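PDB 1OMH: trwC protein, which recognises and processes the origin-of-transfer DNA of a plasmid in bacterial conjugation, seen here as the N-terminal relaxase domain of the longer protein. Local coordinates for residues 87-92 with 159-164; 111-116 with 194-199. One frame throughout, in Å; residues are numbered along the deposited sequence.

Contact 1 of 2, residues 87-92 with 159-164. With SO4 (sulfate ion), chain C; nucleotides of chain A.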
loop_
_atom_site.group_PDB
_atom_site.type_symbol
_atom_site.label_atom_id
_atom_site.label_comp_id
_atom_site.label_asym_id
_atom_site.label_seq_id
_atom_site.Cartn_x
_atom_site.Cartn_y
_atom_site.Cartn_z
ATOM N N THR B 87 1.031 1.708 0.798
ATOM C CA THR B 87 0.752 0.278 0.850
ATOM C C THR B 87 -0.432 -0.029 1.758
ATOM O O THR B 87 -0.346 0.133 2.977
ATOM C CB THR B 87 1.979 -0.493 1.360
ATOM O OG1 THR B 87 3.075 -0.273 0.465
ATOM C CG2 THR B 87 1.682 -1.985 1.453
ATOM N N PHE B 88 -1.528 -0.463 1.139
ATOM C CA PHE B 88 -2.760 -0.817 1.834
ATOM C C PHE B 88 -2.790 -2.329 2.061
ATOM O O PHE B 88 -2.747 -3.094 1.106
ATOM C CB PHE B 88 -3.993 -0.454 0.993
ATOM C CG PHE B 88 -4.141 1.006 0.709
ATOM C CD1 PHE B 88 -3.416 1.612 -0.316
ATOM C CD2 PHE B 88 -5.018 1.781 1.461
ATOM C CE1 PHE B 88 -3.566 2.976 -0.589
ATOM C CE2 PHE B 88 -5.173 3.146 1.196
ATOM C CZ PHE B 88 -4.447 3.741 0.171
ATOM N N SER B 89 -2.896 -2.751 3.315
ATOM C CA SER B 89 -2.937 -4.174 3.630
ATOM C C SER B 89 -4.193 -4.510 4.425
ATOM O O SER B 89 -4.528 -3.837 5.391
ATOM C CB SER B 89 -1.699 -4.559 4.435
ATOM O OG SER B 89 -0.525 -4.241 3.700
ATOM N N ALA B 90 -4.883 -5.558 4.006
ATOM C CA ALA B 90 -6.098 -5.990 4.673
ATOM C C ALA B 90 -5.794 -6.816 5.916
ATOM O O ALA B 90 -4.686 -7.343 6.072
ATOM C CB ALA B 90 -6.939 -6.809 3.713
ATOM N N PRO B 91 -6.766 -6.904 6.839
ATOM C CA PRO B 91 -6.594 -7.688 8.063
ATOM C C PRO B 91 -6.337 -9.119 7.584
ATOM O O PRO B 91 -6.778 -9.483 6.500
ATOM C CB PRO B 91 -7.946 -7.553 8.748
ATOM C CG PRO B 91 -8.371 -6.159 8.352
ATOM C CD PRO B 91 -8.013 -6.116 6.889
ATOM N N LYS B 92 -5.634 -9.920 8.374
ATOM C CA LYS B 92 -5.316 -11.291 7.965
ATOM C C LYS B 92 -6.551 -12.147 7.675
ATOM O O LYS B 92 -6.576 -12.875 6.687
ATOM C CB LYS B 92 -4.449 -11.981 9.033
ATOM C CG LYS B 92 -3.983 -13.388 8.648
ATOM C CD LYS B 92 -3.063 -13.377 7.419
ATOM C CE LYS B 92 -1.770 -12.596 7.689
ATOM N NZ LYS B 92 -0.802 -12.699 6.563
ATOM N N GLN B 159 -1.829 -12.691 1.871
ATOM C CA GLN B 159 -1.623 -11.320 2.322
ATOM C C GLN B 159 -2.063 -10.350 1.237
ATOM O O GLN B 159 -1.273 -9.938 0.378
ATOM C CB GLN B 159 -0.136 -11.124 2.656
ATOM C CG GLN B 159 0.263 -9.757 3.210
ATOM C CD GLN B 159 -0.427 -9.406 4.515
ATOM O OE1 GLN B 159 -0.934 -10.278 5.233
ATOM N NE2 GLN B 159 -0.439 -8.120 4.838
ATOM N N LEU B 160 -3.340 -9.992 1.277
ATOM C CA LEU B 160 -3.917 -9.084 0.290
ATOM C C LEU B 160 -3.476 -7.649 0.549
ATOM O O LEU B 160 -3.824 -7.057 1.570
ATOM C CB LEU B 160 -5.447 -9.183 0.339
ATOM C CG LEU B 160 -6.284 -8.343 -0.624
ATOM C CD1 LEU B 160 -5.932 -8.683 -2.073
ATOM C CD2 LEU B 160 -7.765 -8.619 -0.359
ATOM N N HIS B 161 -2.704 -7.093 -0.374
ATOM C CA HIS B 161 -2.233 -5.728 -0.226
ATOM C C HIS B 161 -1.987 -5.096 -1.581
ATOM O O HIS B 161 -1.721 -5.785 -2.573
ATOM C CB HIS B 161 -0.947 -5.673 0.613
ATOM C CG HIS B 161 0.203 -6.440 0.033
ATOM N ND1 HIS B 161 0.228 -7.819 -0.023
ATOM C CD2 HIS B 161 1.384 -6.026 -0.487
ATOM C CE1 HIS B 161 1.372 -8.218 -0.548
ATOM N NE2 HIS B 161 2.094 -7.148 -0.839
ATOM N N THR B 162 -2.082 -3.773 -1.623
ATOM C CA THR B 162 -1.873 -3.044 -2.861
ATOM C C THR B 162 -0.861 -1.942 -2.668
ATOM O O THR B 162 -0.922 -1.191 -1.685
ATOM C CB THR B 162 -3.175 -2.393 -3.380
ATOM O OG1 THR B 162 -4.128 -3.407 -3.706
ATOM C CG2 THR B 162 -2.889 -1.557 -4.633
ATOM N N HIS B 163 0.080 -1.870 -3.602
ATOM C CA HIS B 163 1.100 -0.836 -3.588
ATOM C C HIS B 163 0.582 0.262 -4.499
ATOM O O HIS B 163 0.585 0.101 -5.716
ATOM C CB HIS B 163 2.420 -1.361 -4.156
ATOM C CG HIS B 163 3.180 -2.246 -3.222
ATOM N ND1 HIS B 163 3.843 -1.764 -2.112
ATOM C CD2 HIS B 163 3.388 -3.585 -3.231
ATOM C CE1 HIS B 163 4.426 -2.765 -1.481
ATOM N NE2 HIS B 163 4.165 -3.883 -2.139
ATOM N N ALA B 164 0.112 1.362 -3.913
ATOM C CA ALA B 164 -0.388 2.491 -4.683
ATOM C C ALA B 164 0.781 3.448 -4.862
ATOM O O ALA B 164 1.110 4.218 -3.956
ATOM C CB ALA B 164 -1.530 3.189 -3.933
HETATM S S SO4 C . 5.872 -7.195 -1.200
HETATM O O1 SO4 C . 5.685 -7.568 -2.615
HETATM O O2 SO4 C . 5.639 -8.369 -0.334
HETATM O O3 SO4 C . 4.911 -6.134 -0.846
HETATM O O4 SO4 C . 7.251 -6.707 -1.007
ATOM P P DT A 23 -2.254 -8.285 13.507
ATOM O OP1 DT A 23 -3.621 -8.827 13.313
ATOM O OP2 DT A 23 -1.514 -8.590 14.754
ATOM O "O5'" DT A 23 -1.352 -8.655 12.237
ATOM C "C5'" DT A 23 -1.190 -10.027 11.779
ATOM C "C4'" DT A 23 -1.184 -10.064 10.264
ATOM O "O4'" DT A 23 -2.316 -9.308 9.815
ATOM C "C3'" DT A 23 0.048 -9.521 9.515
ATOM O "O3'" DT A 23 0.427 -10.622 8.674
ATOM C "C2'" DT A 23 -0.547 -8.790 8.323
ATOM C "C1'" DT A 23 -2.014 -8.588 8.651
ATOM N N1 DT A 23 -2.614 -7.246 8.766
ATOM C C2 DT A 23 -2.455 -6.345 7.742
ATOM O O2 DT A 23 -1.707 -6.536 6.800
ATOM N N3 DT A 23 -3.216 -5.208 7.863
ATOM C C4 DT A 23 -4.080 -4.886 8.896
ATOM O O4 DT A 23 -4.730 -3.843 8.843
ATOM C C5 DT A 23 -4.137 -5.851 9.974
ATOM C C7 DT A 23 -5.017 -5.587 11.155
ATOM C C6 DT A 23 -3.399 -6.955 9.861
ATOM P P DC A 24 1.961 -11.004 8.378
ATOM O OP1 DC A 24 1.844 -11.803 7.130
ATOM O OP2 DC A 24 2.536 -11.623 9.601
ATOM O "O5'" DC A 24 2.742 -9.646 8.076
ATOM C "C5'" DC A 24 2.703 -8.988 6.799
ATOM C "C4'" DC A 24 3.435 -7.671 6.907
ATOM O "O4'" DC A 24 2.954 -7.004 8.092
ATOM C "C3'" DC A 24 4.955 -7.802 7.075
ATOM O "O3'" DC A 24 5.472 -7.204 5.867
ATOM C "C2'" DC A 24 5.305 -6.688 8.049
ATOM C "C1'" DC A 24 4.006 -6.306 8.721
ATOM N N1 DC A 24 3.870 -6.416 10.181
ATOM C C2 DC A 24 4.477 -5.434 10.968
ATOM O O2 DC A 24 5.187 -4.590 10.416
ATOM N N3 DC A 24 4.271 -5.432 12.304
ATOM C C4 DC A 24 3.501 -6.370 12.858
ATOM N N4 DC A 24 3.295 -6.314 14.175
ATOM C C5 DC A 24 2.902 -7.409 12.084
ATOM C C6 DC A 24 3.121 -7.400 10.763
HETATM O O HOH W 1 1.665 -6.180 3.243
HETATM O O HOH W 2 -3.687 -9.855 5.506
#

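Contact 2 of 2, residues 111-116 with 194-199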
loop_
_atom_site.group_PDB
_atom_site.type_symbol
_atom_site.label_atom_id
_atom_site.label_comp_id
_atom_site.label_asym_id
_atom_site.label_seq_id
_atom_site.Cartn_x
_atom_site.Cartn_y
_atom_site.Cartn_z
ATOM N N ASP B 111 -10.176 -3.603 -3.356
ATOM C CA ASP B 111 -9.879 -2.672 -4.436
ATOM C C ASP B 111 -10.689 -1.382 -4.314
ATOM O O ASP B 111 -10.164 -0.292 -4.534
ATOM C CB ASP B 111 -10.151 -3.311 -5.802
ATOM C CG ASP B 111 -9.198 -4.449 -6.118
ATOM O OD1 ASP B 111 -8.170 -4.581 -5.424
ATOM O OD2 ASP B 111 -9.469 -5.206 -7.074
ATOM N N ARG B 112 -11.966 -1.503 -3.968
ATOM C CA ARG B 112 -12.816 -0.322 -3.819
ATOM C C ARG B 112 -12.348 0.543 -2.655
ATOM O O ARG B 112 -12.240 1.760 -2.789
ATOM C CB ARG B 112 -14.271 -0.733 -3.596
ATOM C CG ARG B 112 -14.959 -1.298 -4.827
ATOM C CD ARG B 112 -16.343 -1.830 -4.477
ATOM N NE ARG B 112 -17.091 -2.260 -5.655
ATOM C CZ ARG B 112 -18.244 -2.918 -5.604
ATOM N NH1 ARG B 112 -18.780 -3.228 -4.432
ATOM N NH2 ARG B 112 -18.864 -3.265 -6.723
ATOM N N ALA B 113 -12.067 -0.082 -1.516
ATOM C CA ALA B 113 -11.614 0.668 -0.353
ATOM C C ALA B 113 -10.333 1.425 -0.694
ATOM O O ALA B 113 -10.150 2.563 -0.264
ATOM C CB ALA B 113 -11.390 -0.264 0.831
ATOM N N VAL B 114 -9.460 0.797 -1.479
ATOM C CA VAL B 114 -8.212 1.433 -1.896
ATOM C C VAL B 114 -8.509 2.619 -2.821
ATOM O O VAL B 114 -7.962 3.698 -2.644
ATOM C CB VAL B 114 -7.289 0.440 -2.652
ATOM C CG1 VAL B 114 -6.114 1.180 -3.256
ATOM C CG2 VAL B 114 -6.779 -0.646 -1.693
ATOM N N ALA B 115 -9.382 2.412 -3.803
ATOM C CA ALA B 115 -9.727 3.471 -4.749
ATOM C C ALA B 115 -10.357 4.684 -4.061
ATOM O O ALA B 115 -10.018 5.825 -4.370
ATOM C CB ALA B 115 -10.671 2.929 -5.823
ATOM N N ARG B 116 -11.269 4.437 -3.129
ATOM C CA ARG B 116 -11.928 5.525 -2.418
ATOM C C ARG B 116 -10.960 6.292 -1.523
ATOM O O ARG B 116 -11.053 7.516 -1.393
ATOM C CB ARG B 116 -13.094 4.976 -1.596
ATOM C CG ARG B 116 -14.245 4.479 -2.458
ATOM C CD ARG B 116 -15.255 3.702 -1.634
ATOM N NE ARG B 116 -16.308 3.122 -2.465
ATOM C CZ ARG B 116 -17.181 2.216 -2.037
ATOM N NH1 ARG B 116 -17.128 1.781 -0.784
ATOM N NH2 ARG B 116 -18.106 1.745 -2.863
ATOM N N ALA B 194 -7.485 5.000 8.205
ATOM C CA ALA B 194 -8.779 4.867 8.866
ATOM C C ALA B 194 -9.885 4.871 7.818
ATOM O O ALA B 194 -10.907 4.207 7.977
ATOM C CB ALA B 194 -8.977 6.003 9.867
ATOM N N VAL B 195 -9.671 5.621 6.741
ATOM C CA VAL B 195 -10.639 5.680 5.649
ATOM C C VAL B 195 -10.684 4.331 4.921
ATOM O O VAL B 195 -11.759 3.850 4.543
ATOM C CB VAL B 195 -10.268 6.774 4.625
ATOM C CG1 VAL B 195 -11.249 6.753 3.465
ATOM C CG2 VAL B 195 -10.263 8.149 5.305
ATOM N N TYR B 196 -9.514 3.729 4.708
ATOM C CA TYR B 196 -9.448 2.425 4.040
ATOM C C TYR B 196 -10.180 1.412 4.916
ATOM O O TYR B 196 -10.993 0.622 4.441
ATOM C CB TYR B 196 -7.990 1.988 3.859
ATOM C CG TYR B 196 -7.818 0.515 3.534
ATOM C CD1 TYR B 196 -8.039 0.026 2.243
ATOM C CD2 TYR B 196 -7.451 -0.388 4.524
ATOM C CE1 TYR B 196 -7.896 -1.346 1.952
ATOM C CE2 TYR B 196 -7.309 -1.745 4.253
ATOM C CZ TYR B 196 -7.534 -2.221 2.968
ATOM O OH TYR B 196 -7.410 -3.571 2.722
ATOM N N ASN B 197 -9.884 1.455 6.206
ATOM C CA ASN B 197 -10.495 0.560 7.183
ATOM C C ASN B 197 -12.024 0.660 7.142
ATOM O O ASN B 197 -12.724 -0.354 7.080
ATOM C CB ASN B 197 -9.994 0.918 8.583
ATOM C CG ASN B 197 -9.937 -0.277 9.509
ATOM O OD1 ASN B 197 -10.104 -0.144 10.722
ATOM N ND2 ASN B 197 -9.681 -1.454 8.948
ATOM N N ALA B 198 -12.535 1.887 7.184
ATOM C CA ALA B 198 -13.977 2.136 7.156
ATOM C C ALA B 198 -14.641 1.609 5.888
ATOM O O ALA B 198 -15.638 0.893 5.961
ATOM C CB ALA B 198 -14.255 3.639 7.295
ATOM N N GLU B 199 -14.097 1.983 4.730
ATOM C CA GLU B 199 -14.641 1.550 3.452
ATOM C C GLU B 199 -14.615 0.035 3.313
ATOM O O GLU B 199 -15.579 -0.567 2.826
ATOM C CB GLU B 199 -13.853 2.172 2.297
ATOM C CG GLU B 199 -13.948 3.686 2.213
ATOM C CD GLU B 199 -15.316 4.158 1.771
ATOM O OE1 GLU B 199 -15.559 5.381 1.804
ATOM O OE2 GLU B 199 -16.148 3.308 1.384
#

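Contact 1 of 2, residues 87-92 with 159-164
Lys92 and Gln159 both set CG anti to the backbone N (chi1 -176° and -177°), and further bends, at chi2 and chi3 in the lysine and at chi2 in the glutamine, shape chains that cross at about a right angle, where Lys92 NZ donates to Gln159 OE1 (2.8 Å). This is the DNA-binding end of an antiparallel pair in the central sheet of an HUH-type relaxase. The ladder alternates: Thr87-His163 and Ser89-His161 are non-hydrogen-bonded pairs, whereas Phe88-Thr162 is hydrogen-bonded in both directions, with Phe88 N to Thr162 O at 3.0 Å. Beyond the strand end Ala90 N still reaches Leu160 O at 3.1 Å, almost perfectly straight (178° at the hydrogen).

The same glutamine also touches the DNA. Gln159 NE2 donates to O2 of thymidine DT23 of chain A (2.8 Å). Ser89 O takes a weak bond from N3 of that base. Lys92 NZ also bonds a phosphate oxygen of DC24 of chain A and Pro158 O, and a water joins Gln159 OE1 to Ala90 O.

Phe88 and Thr162 share one face of the sheet, Phe88 CE1 lying 3.9 Å from Ala164 CB. Thr87, Ser89, His161 and His163 lie on the other; both histidines, which with His150 bind zinc or copper in other structures of this protein, are metal-free. His161 ND1 donates to Gln159 O (2.6 Å), which helps set that ring, while Asp85 bonds His163 ND1. One sulfate oxygen, O3, receives His161 NE2 at 3.0 Å and His163 NE2 at 2.7 Å.

Contact 2 of 2, residues 111-116 with 194-199
Arg116 NH1 is gripped by two carboxylates of helix 189-206: Glu199 OE2 accepts from it at 2.8 Å in a salt bridge, and Glu203, one turn further on, supplies a second. The glutamate oxygen is approached on its anti side and out of the carboxylate plane. Since the guanidinium and carboxylate planes are 66° apart, the two groups do not form a coplanar, two-pronged pair. The side chains cross at about a right angle: the arginine is extended from CG to NE, the glutamate is bent at chi2, and OE2 also lies 3.2 Å from Arg116 CD, against the aliphatic part of the arginine.

Beneath this bridge the helix segments run closer to antiparallel than parallel (142°), with axes 8.4 Å apart. This fairly close spacing is consistent with the small Ala113 at the crossing: its CB points at the partner and touches Tyr196 CD1 at 3.6 Å and Glu199 CB at 3.8 Å. Val114 lies alongside the tyrosine, pointing the same way, with CG2 3.9 Å from Tyr196 CE1. The Tyr196 hydroxyl bonds to His110 ND1 on helix 104-122.

Between the two segments the buried contacts are thus apolar, and the ionic pair lies at the partly exposed margin, where the arginine charge, shared by two acids, probably favours their ionised forms.

In the fold
The two contacts have centres 11 Å apart and interlock along the chain, in the order 87-92, 111-116, 159-164, 194-199. Contact 1 joins strands 81-89 and 158-167 within the five-stranded antiparallel sheet; contact 2 joins helices 104-122 and 189-206, which lie against the sheet face carrying Phe88 and Leu160, opposite the face of the metal-binding histidines. Tyr196 belongs to contact 2 but also touches contact 1: its CD1 lies 3.6 Å from Phe88 CD2, with the ring planes at about 55°, and its OH is 3.4 Å from Ala90 CA. The helix pair therefore packs behind the strands whose other face holds the metal site and whose end meets the DNA.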